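Local atomic coordinates of putative nucleoprotein (Infectious salmon anemia virus, PDB entry 4EWC), a protein that encapsidates the negative-strand viral RNA, protecting it from nucleases and forming the ribonucleoprotein that is the template for transcription and replication. Residues 285-290 against 317-322. Residues are numbered along the deposited sequence; the frame is centred on the assembly and turned at random.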
# COMPACT_ATOMS: atom_id res chain seq x y z
N ASN A 285 30.93 5.76 0.54
CA ASN A 285 31.66 5.21 -0.60
C ASN A 285 31.33 5.95 -1.89
O ASN A 285 31.81 5.60 -2.96
CB ASN A 285 31.39 3.71 -0.74
CG ASN A 285 32.12 2.89 0.30
OD1 ASN A 285 33.09 2.20 -0.01
ND2 ASN A 285 31.65 2.97 1.55
N GLY A 286 30.52 7.00 -1.77
CA GLY A 286 30.22 7.85 -2.89
C GLY A 286 29.14 7.31 -3.80
O GLY A 286 29.08 7.63 -4.99
N PHE A 287 28.26 6.48 -3.24
CA PHE A 287 27.10 6.00 -3.98
C PHE A 287 25.89 6.76 -3.50
O PHE A 287 25.77 7.11 -2.32
CB PHE A 287 26.88 4.52 -3.75
CG PHE A 287 27.89 3.64 -4.44
CD1 PHE A 287 29.18 3.54 -3.95
CD2 PHE A 287 27.54 2.90 -5.56
CE1 PHE A 287 30.09 2.73 -4.58
CE2 PHE A 287 28.46 2.09 -6.18
CZ PHE A 287 29.73 2.00 -5.69
N ASN A 288 25.00 7.05 -4.45
CA ASN A 288 23.73 7.63 -4.11
C ASN A 288 23.01 6.74 -3.10
O ASN A 288 22.97 5.52 -3.24
CB ASN A 288 22.88 7.78 -5.36
CG ASN A 288 21.65 8.62 -5.12
OD1 ASN A 288 20.75 8.25 -4.35
ND2 ASN A 288 21.60 9.77 -5.78
N ALA A 289 22.44 7.36 -2.07
CA ALA A 289 21.68 6.62 -1.06
C ALA A 289 20.60 5.67 -1.62
O ALA A 289 20.28 4.68 -0.99
CB ALA A 289 21.07 7.60 -0.06
N SER A 290 20.05 5.98 -2.78
CA SER A 290 19.01 5.15 -3.39
C SER A 290 19.48 3.72 -3.69
O SER A 290 18.69 2.78 -3.72
CB SER A 290 18.45 5.78 -4.67
OG SER A 290 17.91 7.06 -4.42
N ASP A 317 30.06 -5.86 -4.73
CA ASP A 317 30.97 -6.02 -5.86
C ASP A 317 31.28 -4.69 -6.53
O ASP A 317 32.38 -4.48 -6.97
CB ASP A 317 30.38 -6.94 -6.93
CG ASP A 317 30.13 -8.34 -6.43
OD1 ASP A 317 30.93 -8.86 -5.62
OD2 ASP A 317 29.13 -8.93 -6.88
N LEU A 318 30.28 -3.82 -6.60
CA LEU A 318 30.40 -2.60 -7.36
C LEU A 318 31.31 -1.65 -6.61
O LEU A 318 32.11 -0.94 -7.21
CB LEU A 318 29.03 -1.94 -7.59
CG LEU A 318 27.95 -2.78 -8.28
CD1 LEU A 318 26.61 -2.07 -8.25
CD2 LEU A 318 28.35 -3.10 -9.70
N MSE A 319 31.16 -1.64 -5.29
CA MSE A 319 31.95 -0.76 -4.45
C MSE A 319 33.39 -1.24 -4.51
O MSE A 319 34.33 -0.44 -4.50
CB MSE A 319 31.47 -0.84 -3.00
CG MSE A 319 30.20 -0.08 -2.70
SE MSE A 319 29.61 -0.61 -0.91
CE MSE A 319 31.36 -0.53 -0.05
N GLY A 320 33.55 -2.55 -4.57
CA GLY A 320 34.87 -3.14 -4.72
C GLY A 320 35.51 -2.69 -6.03
O GLY A 320 36.71 -2.41 -6.08
N MSE A 321 34.69 -2.60 -7.08
CA MSE A 321 35.13 -2.21 -8.41
C MSE A 321 35.50 -0.73 -8.47
O MSE A 321 36.44 -0.35 -9.17
CB MSE A 321 34.07 -2.52 -9.47
CG MSE A 321 34.09 -3.94 -9.97
SE MSE A 321 32.66 -4.38 -11.24
CE MSE A 321 33.28 -3.22 -12.71
N LYS A 322 34.76 0.11 -7.74
CA LYS A 322 35.01 1.55 -7.75
C LYS A 322 36.27 1.87 -6.95
O LYS A 322 37.08 2.72 -7.34
CB LYS A 322 33.79 2.30 -7.17
CG LYS A 322 33.96 3.80 -7.02
CD LYS A 322 32.75 4.40 -6.31
CE LYS A 322 32.80 5.92 -6.33
NZ LYS A 322 31.59 6.54 -5.72
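F287 and K322 join the Schellman motif that ends helix 279-284 to the side of helix 315-326. Both parts lie in the helical bundle of the nucleoprotein. G286 provides the positive phi (82°) of the motif, and F287, next in sequence, points its CB toward helix 315-326.

The tight side is the F287 ring. CE1 of F287 lies 3.4 Å from M319 CG and 3.6 Å from K322 CD, both oblique to the ring. L318 O meets the rim of the ring, close to the ring plane. The selenomethionine M319 bends at chi3 (44°). Its SE makes an oblique Met-aromatic contact, 5.5 Å from the F287 ring centroid. M282 and C376 also pack on F287, and both F287 and M319 are buried. At the boundary, the bend carries M319 CE to the amide of N285, whose ND2 hydrogen-bonds to M281 O.

The looser side lies at the exposed G286 and the partly exposed K322. K322 is extended, with CG anti to the backbone N (chi1 175°), and runs antiparallel alongside the F287 side chain. G286 O is close to NZ, but the geometry does not make a hydrogen bond. K322 NZ instead donates to N285 O at 2.9 Å, in the carbonyl plane and on a lone pair.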